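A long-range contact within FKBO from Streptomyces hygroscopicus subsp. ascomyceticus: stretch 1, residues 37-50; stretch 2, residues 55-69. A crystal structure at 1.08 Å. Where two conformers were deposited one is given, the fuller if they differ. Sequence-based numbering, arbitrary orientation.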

# COMPACT_ATOMS: atom_id res chain seq x y z
N THR A 37 -11.28 17.93 -4.08
CA THR A 37 -10.19 17.11 -4.56
C THR A 37 -10.23 15.66 -4.06
O THR A 37 -9.37 14.86 -4.43
CB THR A 37 -8.82 17.71 -4.15
OG1 THR A 37 -8.68 17.68 -2.73
CG2 THR A 37 -8.66 19.16 -4.67
N VAL A 38 -11.20 15.30 -3.23
CA VAL A 38 -11.27 13.94 -2.69
C VAL A 38 -11.52 12.94 -3.81
O VAL A 38 -12.46 13.09 -4.59
CB VAL A 38 -12.39 13.84 -1.62
CG1 VAL A 38 -12.63 12.40 -1.21
CG2 VAL A 38 -12.03 14.65 -0.39
N LEU A 39 -10.67 11.92 -3.87
CA LEU A 39 -10.79 10.83 -4.82
C LEU A 39 -11.46 9.64 -4.15
O LEU A 39 -12.38 9.08 -4.72
CB LEU A 39 -9.42 10.37 -5.32
CG LEU A 39 -8.78 11.01 -6.52
CD1 LEU A 39 -7.38 10.47 -6.67
CD2 LEU A 39 -9.60 10.67 -7.78
N GLY A 40 -11.00 9.25 -2.97
CA GLY A 40 -11.52 8.05 -2.35
C GLY A 40 -11.05 7.94 -0.92
O GLY A 40 -10.18 8.70 -0.50
N LEU A 41 -11.64 6.99 -0.19
CA LEU A 41 -11.48 6.91 1.25
C LEU A 41 -11.37 5.47 1.71
O LEU A 41 -12.17 4.62 1.29
CB LEU A 41 -12.72 7.55 1.93
CG LEU A 41 -13.15 8.98 1.59
CD1 LEU A 41 -14.16 8.96 0.48
CD2 LEU A 41 -13.71 9.61 2.82
N ILE A 42 -10.41 5.21 2.59
CA ILE A 42 -10.25 3.90 3.21
C ILE A 42 -10.36 4.08 4.72
O ILE A 42 -9.56 4.80 5.32
CB ILE A 42 -8.88 3.26 2.87
CG1 ILE A 42 -8.70 3.16 1.35
CG2 ILE A 42 -8.74 1.92 3.57
CD1 ILE A 42 -9.71 2.28 0.63
N GLU A 43 -11.37 3.45 5.30
CA GLU A 43 -11.61 3.54 6.75
C GLU A 43 -10.90 2.41 7.48
O GLU A 43 -11.28 1.24 7.37
CB GLU A 43 -13.11 3.50 7.04
CG GLU A 43 -13.84 4.62 6.32
CD GLU A 43 -15.32 4.61 6.55
OE1 GLU A 43 -15.90 3.51 6.68
OE2 GLU A 43 -15.91 5.70 6.58
N HIS A 44 -9.84 2.73 8.21
CA HIS A 44 -9.12 1.76 9.03
C HIS A 44 -9.77 1.69 10.38
O HIS A 44 -10.01 2.70 11.02
CB HIS A 44 -7.67 2.22 9.20
CG HIS A 44 -6.91 2.19 7.92
ND1 HIS A 44 -6.38 1.03 7.39
CD2 HIS A 44 -6.65 3.19 7.04
CE1 HIS A 44 -5.82 1.33 6.23
NE2 HIS A 44 -5.96 2.63 6.00
N GLY A 45 -10.08 0.50 10.85
CA GLY A 45 -10.78 0.38 12.12
C GLY A 45 -10.99 -1.08 12.48
O GLY A 45 -10.22 -1.95 12.06
N THR A 46 -12.05 -1.32 13.24
CA THR A 46 -12.29 -2.62 13.85
C THR A 46 -13.40 -3.42 13.15
O THR A 46 -14.01 -4.32 13.73
CB THR A 46 -12.60 -2.47 15.36
OG1 THR A 46 -13.79 -1.67 15.50
CG2 THR A 46 -11.46 -1.84 16.11
N GLY A 47 -13.60 -3.17 11.86
CA GLY A 47 -14.55 -3.93 11.08
C GLY A 47 -14.36 -3.66 9.60
O GLY A 47 -13.39 -3.01 9.19
N HIS A 48 -15.26 -4.20 8.78
CA HIS A 48 -15.16 -4.00 7.35
C HIS A 48 -16.56 -3.74 6.77
O HIS A 48 -17.58 -3.91 7.46
CB HIS A 48 -14.46 -5.17 6.65
CG HIS A 48 -15.22 -6.46 6.66
ND1 HIS A 48 -15.08 -7.39 7.68
CD2 HIS A 48 -16.10 -6.99 5.78
CE1 HIS A 48 -15.87 -8.43 7.41
NE2 HIS A 48 -16.50 -8.21 6.27
N THR A 49 -16.58 -3.31 5.52
CA THR A 49 -17.82 -3.05 4.79
C THR A 49 -17.62 -3.52 3.34
O THR A 49 -16.53 -3.95 2.95
CB THR A 49 -18.17 -1.54 4.75
OG1 THR A 49 -17.18 -0.83 3.99
CG2 THR A 49 -18.26 -0.94 6.13
N ASP A 50 -18.68 -3.39 2.55
CA ASP A 50 -18.53 -3.54 1.10
C ASP A 50 -17.81 -2.33 0.51
O ASP A 50 -17.44 -1.39 1.23
CB ASP A 50 -19.89 -3.81 0.40
CG ASP A 50 -20.82 -2.57 0.31
OD1 ASP A 50 -20.53 -1.51 0.90
OD2 ASP A 50 -21.87 -2.69 -0.37
N ASP A 55 -21.09 9.76 -2.98
CA ASP A 55 -21.02 10.96 -3.82
C ASP A 55 -19.79 10.98 -4.72
O ASP A 55 -19.01 11.95 -4.72
CB ASP A 55 -21.09 12.22 -2.97
CG ASP A 55 -21.41 13.46 -3.81
OD1 ASP A 55 -22.04 13.32 -4.89
OD2 ASP A 55 -21.04 14.58 -3.40
N GLY A 56 -19.64 9.91 -5.49
CA GLY A 56 -18.56 9.81 -6.45
C GLY A 56 -17.23 9.31 -5.90
O GLY A 56 -16.27 9.09 -6.67
N ALA A 57 -17.14 9.11 -4.59
CA ALA A 57 -15.85 8.74 -4.01
C ALA A 57 -15.88 7.28 -3.59
O ALA A 57 -16.71 6.91 -2.76
CB ALA A 57 -15.56 9.62 -2.81
N PRO A 58 -15.02 6.43 -4.17
CA PRO A 58 -14.94 5.05 -3.69
C PRO A 58 -14.61 5.02 -2.21
O PRO A 58 -13.75 5.79 -1.75
CB PRO A 58 -13.77 4.46 -4.49
CG PRO A 58 -13.71 5.26 -5.72
CD PRO A 58 -14.17 6.65 -5.35
N ARG A 59 -15.25 4.10 -1.49
CA ARG A 59 -15.02 3.96 -0.07
C ARG A 59 -15.14 2.51 0.36
O ARG A 59 -16.00 1.77 -0.15
CB ARG A 59 -16.08 4.80 0.66
CG ARG A 59 -16.12 4.65 2.15
CD ARG A 59 -17.23 3.67 2.54
NE ARG A 59 -17.31 3.48 3.98
CZ ARG A 59 -18.36 2.95 4.59
NH1 ARG A 59 -19.42 2.57 3.90
NH2 ARG A 59 -18.34 2.82 5.92
N THR A 60 -14.32 2.11 1.33
CA THR A 60 -14.56 0.87 2.03
C THR A 60 -13.88 0.96 3.39
O THR A 60 -13.04 1.83 3.61
CB THR A 60 -14.04 -0.35 1.24
OG1 THR A 60 -14.67 -1.55 1.71
CG2 THR A 60 -12.53 -0.54 1.36
N ALA A 61 -14.24 0.05 4.29
CA ALA A 61 -13.60 -0.06 5.58
C ALA A 61 -12.84 -1.37 5.65
O ALA A 61 -13.35 -2.41 5.21
CB ALA A 61 -14.63 -0.01 6.70
N VAL A 62 -11.62 -1.31 6.19
CA VAL A 62 -10.82 -2.51 6.38
C VAL A 62 -10.50 -2.70 7.85
O VAL A 62 -10.38 -1.72 8.62
CB VAL A 62 -9.50 -2.47 5.52
CG1 VAL A 62 -9.84 -2.59 4.04
CG2 VAL A 62 -8.67 -1.20 5.82
N HIS A 63 -10.40 -3.95 8.25
CA HIS A 63 -10.27 -4.30 9.67
C HIS A 63 -8.78 -4.42 10.02
O HIS A 63 -8.25 -5.52 10.22
CB HIS A 63 -11.05 -5.57 9.96
CG HIS A 63 -11.21 -5.87 11.42
ND1 HIS A 63 -12.11 -6.79 11.89
CD2 HIS A 63 -10.57 -5.37 12.51
CE1 HIS A 63 -12.03 -6.84 13.21
NE2 HIS A 63 -11.10 -5.99 13.61
N THR A 64 -8.13 -3.27 10.08
CA THR A 64 -6.68 -3.21 10.22
C THR A 64 -6.20 -2.85 11.62
O THR A 64 -4.99 -2.73 11.84
CB THR A 64 -6.10 -2.25 9.22
OG1 THR A 64 -6.87 -1.03 9.28
CG2 THR A 64 -6.13 -2.84 7.81
N THR A 65 -7.12 -2.74 12.59
CA THR A 65 -6.69 -2.60 13.98
C THR A 65 -7.74 -3.15 14.93
O THR A 65 -8.80 -3.60 14.49
CB THR A 65 -6.26 -1.15 14.29
OG1 THR A 65 -5.44 -1.19 15.49
CG2 THR A 65 -7.48 -0.23 14.42
N THR A 66 -7.42 -3.16 16.22
CA THR A 66 -8.21 -3.88 17.21
C THR A 66 -8.81 -2.98 18.28
O THR A 66 -9.48 -3.48 19.18
CB THR A 66 -7.38 -4.98 17.89
OG1 THR A 66 -6.27 -4.38 18.55
CG2 THR A 66 -6.89 -6.01 16.87
N ARG A 67 -8.57 -1.67 18.20
CA ARG A 67 -9.19 -0.71 19.13
C ARG A 67 -9.84 0.41 18.32
O ARG A 67 -9.22 0.97 17.39
CB ARG A 67 -8.17 -0.07 20.04
CG ARG A 67 -7.55 -0.99 21.06
CD ARG A 67 -6.50 -0.22 21.84
NE ARG A 67 -7.08 0.91 22.56
CZ ARG A 67 -7.60 0.85 23.78
NH1 ARG A 67 -7.60 -0.30 24.45
NH2 ARG A 67 -8.10 1.94 24.35
N ASP A 68 -11.06 0.81 18.70
CA ASP A 68 -11.74 1.88 17.99
C ASP A 68 -10.99 3.20 18.08
O ASP A 68 -11.06 4.03 17.16
CB ASP A 68 -13.15 2.07 18.53
CG ASP A 68 -14.12 1.09 17.94
OD1 ASP A 68 -13.75 0.45 16.93
OD2 ASP A 68 -15.26 0.98 18.47
N ASP A 69 -10.24 3.41 19.17
CA ASP A 69 -9.53 4.69 19.32
C ASP A 69 -8.30 4.78 18.38
O ASP A 69 -7.66 5.83 18.33
CB ASP A 69 -9.21 5.03 20.79
CG ASP A 69 -8.20 4.11 21.44
OD1 ASP A 69 -7.58 3.26 20.78
OD2 ASP A 69 -8.01 4.28 22.67
O HOH W 1 -14.49 11.43 -5.69
O HOH W 2 -14.03 -7.85 10.18
O HOH W 3 -18.95 1.09 1.34

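The strands around Leu41-His44 and Arg59-Val62 run parallel, their directions 16° apart, and the contact buries 1108 Å² summed over both sides. The backbone ladder satisfies alternate groups: Leu41 N donates to Pro58 O (2.9 Å), Glu43 N to Thr60 O (2.9 Å, 176°), Val62 N to Glu43 O (2.8 Å) and Gly45 N to Val62 O (3.2 Å), whereas Thr60 N to Leu41 O is weak at 3.3 Å. Pro58, lacking an amide hydrogen, cannot donate to Leu39 O, so the ladder loses that rung; Pro58 CD lies 3.1 Å from Leu39 O, and Ala57 CA makes a CA-H...O contact with it (3.6 Å). Farther along, Thr65 N donates to Gly45 O (3.2 Å).

Leu41, Glu43, Arg59 and Ala61 share one face. There Glu43 OE1 meets Arg59 NH2 at 2.6 Å in a salt bridge, near the guanidinium plane, with a weak second bond from Arg59 NE at 3.0 Å. Buried Ala61 suits the tight space: its CB lies 3.7 Å from Glu43 OE1 and 3.8 Å from Thr49 CG2. On the other face, Ile42 CG2 packs 3.8 Å from Val62 CG2, and His44 ND1 hydrogen-bonds Thr64 OG1 (2.8 Å); His44 NE2 is satisfied elsewhere in the structure.

Residues 46-50 engage the second stretch again. Thr49 OG1 accepts from Ala61 N (3.1 Å) and donates to Asp50 O (2.8 Å), using both hydroxyl roles. Asp50 O also receives Thr60 OG1 (2.8 Å), while Thr46 OG1 donates to Asp68 OD1 (2.6 Å).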